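Transcription termination factor FttA (Pyrococcus horikoshii, PDB 3AF6) probably terminates transcription by cleaving nascent RNA with a zinc-dependent nuclease of the metallo-beta-lactamase superfamily, aided by RNA-binding KH domains. Local coordinates at residues D17-V22 and T33-E38; E57-L62 and K68-R73. All blocks are in the same frame, centred on the assembly; numbering follows the deposited sequence.

Interaction 1. Residues D17-V22 and T33-E38; sequences DIRAVV and TEIEFE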
ATOM      1  N   ASP A  17      -6.536   8.969  35.036  1.00 89.54           N
ATOM      2  CA  ASP A  17      -7.928   9.405  34.969  1.00 91.63           C
ATOM      3  C   ASP A  17      -8.728   8.389  34.162  1.00 92.93           C
ATOM      4  O   ASP A  17      -9.941   8.270  34.319  1.00 92.45           O
ATOM      5  CB  ASP A  17      -8.033  10.790  34.324  1.00 91.39           C
ATOM      6  CG  ASP A  17      -7.311  11.857  35.123  1.00 92.18           C
ATOM      7  OD1 ASP A  17      -7.408  13.049  34.754  1.00 91.77           O
ATOM      8  OD2 ASP A  17      -6.642  11.504  36.118  1.00 92.72           O
ATOM      9  N   ILE A  18      -8.037   7.664  33.288  1.00 95.14           N
ATOM     10  CA  ILE A  18      -8.673   6.632  32.477  1.00 97.70           C
ATOM     11  C   ILE A  18      -8.963   5.478  33.431  1.00 99.38           C
ATOM     12  O   ILE A  18     -10.072   4.947  33.481  1.00 99.67           O
ATOM     13  CB  ILE A  18      -7.726   6.117  31.354  1.00 97.76           C
ATOM     14  CG1 ILE A  18      -7.418   7.239  30.354  1.00 97.79           C
ATOM     15  CG2 ILE A  18      -8.357   4.923  30.646  1.00 96.83           C
ATOM     16  CD1 ILE A  18      -8.608   7.683  29.526  1.00 97.63           C
ATOM     17  N   ARG A  19      -7.943   5.110  34.200  1.00101.40           N
ATOM     18  CA  ARG A  19      -8.046   4.027  35.165  1.00103.16           C
ATOM     19  C   ARG A  19      -9.093   4.325  36.232  1.00104.23           C
ATOM     20  O   ARG A  19      -9.614   3.415  36.875  1.00104.67           O
ATOM     21  CB  ARG A  19      -6.678   3.785  35.812  1.00103.22           C
ATOM     22  CG  ARG A  19      -5.635   3.267  34.829  1.00103.36           C
ATOM     23  CD  ARG A  19      -4.244   3.187  35.443  1.00103.34           C
ATOM     24  NE  ARG A  19      -3.334   2.417  34.598  1.00103.18           N
ATOM     25  CZ  ARG A  19      -2.046   2.221  34.859  1.00102.78           C
ATOM     26  NH1 ARG A  19      -1.502   2.742  35.949  1.00102.64           N
ATOM     27  NH2 ARG A  19      -1.305   1.488  34.037  1.00102.86           N
ATOM     28  N   ALA A  20      -9.408   5.604  36.407  1.00105.11           N
ATOM     29  CA  ALA A  20     -10.396   6.008  37.397  1.00106.30           C
ATOM     30  C   ALA A  20     -11.818   5.833  36.874  1.00107.44           C
ATOM     31  O   ALA A  20     -12.770   5.779  37.652  1.00107.52           O
ATOM     32  CB  ALA A  20     -10.163   7.453  37.797  1.00105.76           C
ATOM     33  N   VAL A  21     -11.961   5.745  35.556  1.00108.99           N
ATOM     34  CA  VAL A  21     -13.275   5.584  34.947  1.00110.62           C
ATOM     35  C   VAL A  21     -13.480   4.159  34.449  1.00111.86           C
ATOM     36  O   VAL A  21     -14.613   3.702  34.308  1.00111.89           O
ATOM     37  CB  VAL A  21     -13.471   6.565  33.768  1.00110.49           C
ATOM     38  CG1 VAL A  21     -12.480   6.255  32.667  1.00111.26           C
ATOM     39  CG2 VAL A  21     -14.894   6.481  33.246  1.00110.00           C
ATOM     40  N   VAL A  22     -12.381   3.461  34.180  1.00113.35           N
ATOM     41  CA  VAL A  22     -12.457   2.081  33.710  1.00114.82           C
ATOM     42  C   VAL A  22     -12.787   1.178  34.896  1.00115.90           C
ATOM     43  O   VAL A  22     -13.729   0.385  34.841  1.00115.81           O
ATOM     44  CB  VAL A  22     -11.126   1.630  33.069  1.00114.61           C
ATOM     45  CG1 VAL A  22      -9.992   1.792  34.055  1.00114.53           C
ATOM     46  CG2 VAL A  22     -11.229   0.186  32.613  1.00114.34           C
ATOM     47  N   THR A  33      -5.306  -6.178  35.889  1.00114.15           N
ATOM     48  CA  THR A  33      -3.890  -6.187  36.230  1.00111.50           C
ATOM     49  C   THR A  33      -3.142  -4.950  35.735  1.00109.21           C
ATOM     50  O   THR A  33      -2.274  -4.424  36.431  1.00109.22           O
ATOM     51  CB  THR A  33      -3.198  -7.449  35.672  1.00111.94           C
ATOM     52  OG1 THR A  33      -3.416  -7.536  34.258  1.00112.11           O
ATOM     53  CG2 THR A  33      -3.759  -8.695  36.338  1.00112.12           C
ATOM     54  N   GLU A  34      -3.477  -4.488  34.535  1.00106.22           N
ATOM     55  CA  GLU A  34      -2.822  -3.311  33.974  1.00102.36           C
ATOM     56  C   GLU A  34      -3.622  -2.683  32.850  1.00 99.35           C
ATOM     57  O   GLU A  34      -4.429  -3.341  32.196  1.00 98.78           O
ATOM     58  CB  GLU A  34      -1.431  -3.666  33.443  1.00102.64           C
ATOM     59  CG  GLU A  34      -0.681  -2.472  32.859  1.00102.52           C
ATOM     60  CD  GLU A  34       0.600  -2.861  32.148  1.00102.34           C
ATOM     61  OE1 GLU A  34       1.317  -1.952  31.679  1.00102.17           O
ATOM     62  OE2 GLU A  34       0.890  -4.071  32.054  1.00102.36           O
ATOM     63  N   ILE A  35      -3.380  -1.393  32.637  1.00 95.97           N
ATOM     64  CA  ILE A  35      -4.032  -0.635  31.580  1.00 92.13           C
ATOM     65  C   ILE A  35      -2.984   0.308  31.009  1.00 88.83           C
ATOM     66  O   ILE A  35      -2.611   1.291  31.643  1.00 88.76           O
ATOM     67  CB  ILE A  35      -5.219   0.185  32.119  1.00 92.52           C
ATOM     68  CG1 ILE A  35      -6.229  -0.748  32.785  1.00 93.26           C
ATOM     69  CG2 ILE A  35      -5.898   0.931  30.982  1.00 92.15           C
ATOM     70  CD1 ILE A  35      -7.429  -0.038  33.365  1.00 94.24           C
ATOM     71  N   GLU A  36      -2.501  -0.013  29.817  1.00 84.90           N
ATOM     72  CA  GLU A  36      -1.486   0.796  29.155  1.00 81.28           C
ATOM     73  C   GLU A  36      -1.925   1.180  27.747  1.00 77.53           C
ATOM     74  O   GLU A  36      -2.952   0.710  27.256  1.00 77.46           O
ATOM     75  CB  GLU A  36      -0.171   0.018  29.079  1.00 82.93           C
ATOM     76  CG  GLU A  36      -0.328  -1.390  28.520  1.00 86.11           C
ATOM     77  CD  GLU A  36       1.001  -2.050  28.191  1.00 88.49           C
ATOM     78  OE1 GLU A  36       1.931  -1.957  29.025  1.00 88.39           O
ATOM     79  OE2 GLU A  36       1.110  -2.665  27.103  1.00 89.03           O
ATOM     80  N   PHE A  37      -1.144   2.042  27.104  1.00 72.43           N
ATOM     81  CA  PHE A  37      -1.439   2.470  25.742  1.00 67.37           C
ATOM     82  C   PHE A  37      -0.557   1.699  24.769  1.00 66.81           C
ATOM     83  O   PHE A  37       0.655   1.608  24.962  1.00 67.56           O
ATOM     84  CB  PHE A  37      -1.176   3.970  25.573  1.00 61.72           C
ATOM     85  CG  PHE A  37      -2.346   4.843  25.931  1.00 56.08           C
ATOM     86  CD1 PHE A  37      -3.561   4.707  25.271  1.00 53.74           C
ATOM     87  CD2 PHE A  37      -2.226   5.823  26.907  1.00 54.10           C
ATOM     88  CE1 PHE A  37      -4.640   5.540  25.576  1.00 52.24           C
ATOM     89  CE2 PHE A  37      -3.298   6.658  27.218  1.00 51.80           C
ATOM     90  CZ  PHE A  37      -4.505   6.516  26.551  1.00 50.20           C
ATOM     91  N   GLU A  38      -1.168   1.125  23.742  1.00 66.15           N
ATOM     92  CA  GLU A  38      -0.429   0.392  22.717  1.00 66.72           C
ATOM     93  C   GLU A  38      -0.763   1.058  21.400  1.00 65.76           C
ATOM     94  O   GLU A  38      -1.853   0.861  20.862  1.00 64.55           O
ATOM     95  CB  GLU A  38      -0.850  -1.078  22.671  1.00 68.31           C
ATOM     96  CG  GLU A  38       0.057  -2.004  23.461  1.00 69.45           C
ATOM     97  CD  GLU A  38      -0.366  -3.454  23.355  1.00 70.33           C
ATOM     98  OE1 GLU A  38      -0.462  -3.973  22.216  1.00 68.65           O
ATOM     99  OE2 GLU A  38      -0.598  -4.071  24.416  1.00 71.30           O
TER
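Glu34 and Arg19 meet only loosely: CG of the glutamate lies 4.2 Å from NH2 of the arginine, at an oblique angle to the guanidinium. The CB of Glu34 points away from helix 17-22, and its extended chain leaves OE1 4.9 Å from Arg19 NH2, so the opposite charges are near without forming a salt bridge.

Ile35 carries most of the contact, through both its carbonyl and its side chain. Its O accepts a hydrogen bond from Arg19 NH2 at 2.7 Å, with an N-H...O angle of 149°; the donor stands above the carbonyl plane, 43° out of it. Arg19 NE adds a second, weak bond to Ile35 O at 3.2 Å, and with two nitrogens on one oxygen the guanidinium meets it by its edge. To get there, the arginine chain runs extended from CG to NE past the isoleucine in the opposite sense, bringing NE to 3.8 Å from Ile35 CB.

This helix on a strand belongs to the first KH domain (KHa), of type II, in which helices pack on one face of a three-stranded sheet; here the two short axes approach to 9.7 Å. Strand 33-38 is an outer strand, hydrogen-bonded through its backbone to strand 41-46.

The CB of Ile35 points toward helix 17-22. With CG1 opposite the carbonyl carbon (chi1 -58°) and CD1 extended beyond it, the methyl meets Val22 tip to tip, lying 3.9 Å from Val22 CG2 and nearer still to Val22 CG1.

Glu36 then turns its CB away from the helix, and its carboxylate forms a salt bridge with Arg172. Beyond it, the Phe37 ring bends back toward helix 11-22, touching Val11 and Leu15 on that helix and stacking with Tyr179.

Interaction 2. Residues E57-L62 and K68-R73; sequences ELIKDL and KRISVR
Ile70 projects from its strand against Ile59 and Leu62 of the helix, with its CA 7.2 Å from the CA of Ile59. The CB bond points toward the helix, and from there the side chain splits. The CG2 branch meets Leu62 CD2 at 3.9 Å. The other branch leaves between the backbone N and the carbonyl carbon (chi1 49°), placing CG1 at 3.5 Å from Ile59 CG2. At the tip, CD1 has the most neighbours: it lies 3.6 Å from Ile59 CG2, 3.6 Å from Leu62 CG, and also against Leu62 CB and CD2 and the Ile59 carbonyl oxygen. The methyl is thus lodged between residues one helical turn apart, its side chain crossing both partners at a slant.

Further along the strand, Val72 adds an outer apolar touch, its CG1 lying 3.9 Å from Ile59 CD1. Between the two, Ser71 alternates to the other face of the strand, as its CB pointing away from the helix indicates; its OG accepts a 2.9 Å hydrogen bond from Arg73 NE (N-H...O angle 147°).

Across the helix-strand interface there is no hydrogen bond, which marks this as apolar packing. Its edge nevertheless faces a ligand: Ile70 O is hydrogen-bonded to a modified residue of the bound ligand, presumably the RNA analogue, and Ile59 also packs against that ligand, consistent with the nucleic-acid groove of a KH domain.

Strand 70-74 runs parallel to strand 41-46, joined to it by backbone bonds and by Ile70 on Leu42, while helix 59-66 lies over this sheet with Leu62 also touching Met25.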
ATOM      1  N   GLU A  57     -20.624  -5.720  24.627  1.00103.07           N
ATOM      2  CA  GLU A  57     -21.687  -4.733  24.965  1.00103.08           C
ATOM      3  C   GLU A  57     -21.217  -3.701  25.981  1.00102.65           C
ATOM      4  O   GLU A  57     -21.742  -2.592  26.035  1.00102.62           O
ATOM      5  CB  GLU A  57     -22.924  -5.457  25.493  1.00103.92           C
ATOM      6  CG  GLU A  57     -23.668  -6.235  24.421  1.00105.06           C
ATOM      7  CD  GLU A  57     -24.828  -7.036  24.975  1.00105.28           C
ATOM      8  OE1 GLU A  57     -25.614  -7.580  24.171  1.00105.17           O
ATOM      9  OE2 GLU A  57     -24.950  -7.126  26.216  1.00105.20           O
ATOM     10  N   LEU A  58     -20.234  -4.070  26.797  1.00102.20           N
ATOM     11  CA  LEU A  58     -19.689  -3.146  27.785  1.00101.87           C
ATOM     12  C   LEU A  58     -18.596  -2.341  27.093  1.00101.82           C
ATOM     13  O   LEU A  58     -18.560  -1.110  27.169  1.00101.98           O
ATOM     14  CB  LEU A  58     -19.086  -3.904  28.971  1.00101.24           C
ATOM     15  CG  LEU A  58     -18.341  -3.035  29.996  1.00101.24           C
ATOM     16  CD1 LEU A  58     -19.312  -2.041  30.624  1.00100.71           C
ATOM     17  CD2 LEU A  58     -17.702  -3.912  31.064  1.00100.42           C
ATOM     18  N   ILE A  59     -17.707  -3.058  26.415  1.00100.90           N
ATOM     19  CA  ILE A  59     -16.601  -2.451  25.691  1.00100.07           C
ATOM     20  C   ILE A  59     -17.105  -1.300  24.822  1.00 99.59           C
ATOM     21  O   ILE A  59     -16.596  -0.183  24.904  1.00 99.35           O
ATOM     22  CB  ILE A  59     -15.912  -3.497  24.799  1.00100.10           C
ATOM     23  CG1 ILE A  59     -15.507  -4.705  25.646  1.00 99.75           C
ATOM     24  CG2 ILE A  59     -14.695  -2.892  24.129  1.00 99.91           C
ATOM     25  CD1 ILE A  59     -14.989  -5.876  24.842  1.00 99.88           C
ATOM     26  N   LYS A  60     -18.110  -1.581  23.997  1.00 99.15           N
ATOM     27  CA  LYS A  60     -18.692  -0.577  23.109  1.00 98.69           C
ATOM     28  C   LYS A  60     -19.015   0.710  23.862  1.00 97.17           C
ATOM     29  O   LYS A  60     -18.851   1.805  23.329  1.00 96.48           O
ATOM     30  CB  LYS A  60     -19.968  -1.124  22.450  1.00100.41           C
ATOM     31  CG  LYS A  60     -21.113  -1.394  23.429  1.00102.79           C
ATOM     32  CD  LYS A  60     -22.339  -1.997  22.741  1.00103.87           C
ATOM     33  CE  LYS A  60     -23.473  -2.235  23.740  1.00103.79           C
ATOM     34  NZ  LYS A  60     -24.669  -2.860  23.114  1.00102.80           N
ATOM     35  N   ASP A  61     -19.478   0.575  25.101  1.00 96.17           N
ATOM     36  CA  ASP A  61     -19.825   1.735  25.918  1.00 95.19           C
ATOM     37  C   ASP A  61     -18.573   2.388  26.490  1.00 93.91           C
ATOM     38  O   ASP A  61     -18.428   3.610  26.469  1.00 93.75           O
ATOM     39  CB  ASP A  61     -20.752   1.326  27.072  1.00 95.79           C
ATOM     40  CG  ASP A  61     -22.131   0.901  26.598  1.00 95.56           C
ATOM     41  OD1 ASP A  61     -22.853   1.740  26.020  1.00 94.28           O
ATOM     42  OD2 ASP A  61     -22.493  -0.274  26.811  1.00 96.25           O
ATOM     43  N   LEU A  62     -17.670   1.560  27.003  1.00 92.54           N
ATOM     44  CA  LEU A  62     -16.432   2.047  27.591  1.00 90.65           C
ATOM     45  C   LEU A  62     -15.667   2.886  26.574  1.00 89.24           C
ATOM     46  O   LEU A  62     -15.096   3.923  26.911  1.00 88.62           O
ATOM     47  CB  LEU A  62     -15.576   0.858  28.046  1.00 91.09           C
ATOM     48  CG  LEU A  62     -14.411   1.112  29.009  1.00 91.51           C
ATOM     49  CD1 LEU A  62     -13.831  -0.214  29.457  1.00 91.31           C
ATOM     50  CD2 LEU A  62     -13.343   1.949  28.341  1.00 92.85           C
ATOM     51  N   LYS A  68     -11.947   6.334  22.567  1.00 80.13           N
ATOM     52  CA  LYS A  68     -10.772   5.572  22.167  1.00 80.00           C
ATOM     53  C   LYS A  68     -11.109   4.171  21.691  1.00 80.08           C
ATOM     54  O   LYS A  68     -12.269   3.770  21.672  1.00 80.55           O
ATOM     55  CB  LYS A  68      -9.783   5.478  23.331  1.00 80.16           C
ATOM     56  CG  LYS A  68      -9.131   6.803  23.677  1.00 82.15           C
ATOM     57  CD  LYS A  68      -8.127   6.658  24.802  1.00 83.51           C
ATOM     58  CE  LYS A  68      -7.383   7.968  25.034  1.00 84.93           C
ATOM     59  NZ  LYS A  68      -8.300   9.125  25.257  1.00 84.96           N
ATOM     60  N   ARG A  69     -10.076   3.436  21.295  1.00 80.25           N
ATOM     61  CA  ARG A  69     -10.213   2.060  20.829  1.00 79.89           C
ATOM     62  C   ARG A  69      -9.615   1.164  21.908  1.00 80.83           C
ATOM     63  O   ARG A  69      -8.395   1.099  22.069  1.00 80.66           O
ATOM     64  CB  ARG A  69      -9.451   1.867  19.515  1.00 78.61           C
ATOM     65  CG  ARG A  69      -9.340   0.424  19.066  1.00 74.89           C
ATOM     66  CD  ARG A  69     -10.696  -0.149  18.744  1.00 73.78           C
ATOM     67  NE  ARG A  69     -10.612  -1.553  18.360  1.00 71.99           N
ATOM     68  CZ  ARG A  69     -11.639  -2.261  17.908  1.00 71.83           C
ATOM     69  NH1 ARG A  69     -12.831  -1.693  17.780  1.00 71.31           N
ATOM     70  NH2 ARG A  69     -11.477  -3.538  17.585  1.00 71.16           N
ATOM     71  N   ILE A  70     -10.476   0.474  22.645  1.00 81.85           N
ATOM     72  CA  ILE A  70     -10.025  -0.388  23.729  1.00 82.39           C
ATOM     73  C   ILE A  70      -9.980  -1.871  23.387  1.00 83.01           C
ATOM     74  O   ILE A  70     -10.920  -2.424  22.818  1.00 83.20           O
ATOM     75  CB  ILE A  70     -10.905  -0.185  24.979  1.00 81.54           C
ATOM     76  CG1 ILE A  70     -12.377  -0.268  24.586  1.00 81.70           C
ATOM     77  CG2 ILE A  70     -10.606   1.163  25.618  1.00 79.89           C
ATOM     78  CD1 ILE A  70     -13.331   0.004  25.721  1.00 83.73           C
ATOM     79  N   SER A  71      -8.867  -2.502  23.739  1.00 83.81           N
ATOM     80  CA  SER A  71      -8.663  -3.923  23.505  1.00 84.80           C
ATOM     81  C   SER A  71      -8.367  -4.579  24.844  1.00 86.56           C
ATOM     82  O   SER A  71      -7.335  -4.312  25.465  1.00 85.98           O
ATOM     83  CB  SER A  71      -7.486  -4.148  22.556  1.00 84.88           C
ATOM     84  OG  SER A  71      -7.206  -5.529  22.416  1.00 83.44           O
ATOM     85  N   VAL A  72      -9.284  -5.429  25.293  1.00 88.75           N
ATOM     86  CA  VAL A  72      -9.123  -6.128  26.559  1.00 90.57           C
ATOM     87  C   VAL A  72      -8.733  -7.585  26.316  1.00 91.67           C
ATOM     88  O   VAL A  72      -9.419  -8.318  25.606  1.00 91.04           O
ATOM     89  CB  VAL A  72     -10.419  -6.052  27.387  1.00 90.22           C
ATOM     90  CG1 VAL A  72     -11.590  -6.558  26.566  1.00 90.07           C
ATOM     91  CG2 VAL A  72     -10.262  -6.849  28.667  1.00 91.23           C
ATOM     92  N   ARG A  73      -7.616  -7.993  26.906  1.00 94.08           N
ATOM     93  CA  ARG A  73      -7.111  -9.350  26.737  1.00 98.02           C
ATOM     94  C   ARG A  73      -6.759  -9.933  28.101  1.00101.29           C
ATOM     95  O   ARG A  73      -6.737  -9.216  29.103  1.00101.57           O
ATOM     96  CB  ARG A  73      -5.853  -9.322  25.867  1.00 97.82           C
ATOM     97  CG  ARG A  73      -5.946  -8.416  24.650  1.00 98.45           C
ATOM     98  CD  ARG A  73      -4.590  -7.792  24.332  1.00 97.67           C
ATOM     99  NE  ARG A  73      -4.681  -6.785  23.277  1.00 97.36           N
ATOM    100  CZ  ARG A  73      -3.686  -5.977  22.925  1.00 96.54           C
ATOM    101  NH1 ARG A  73      -3.859  -5.092  21.952  1.00 95.75           N
ATOM    102  NH2 ARG A  73      -2.518  -6.050  23.547  1.00 95.66           N
TER

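Overall arrangement
Interactions 1 and 2, with centres 11 Å apart, lie in the same KH domain and use the two outer strands of one three-stranded sheet. Their helices touch directly on the sheet, Val22 CG2 lying 4.1 Å from Leu62 CD1. Elsewhere, Phe37 CZ packs on Lys68 CE at 3.6 Å, and a salt bridge of 2.9 Å between Glu38 OE2 and Arg73 NH2 spans the central strand 41-46 to link 33-38 with 68-73. Interaction 2 borders the bound ligand, presumably the RNA analogue. Both contacts lie away from the two zinc ions, held by His256, His258, Asp260, His261, His344, Asp367 and His618 in the nuclease part.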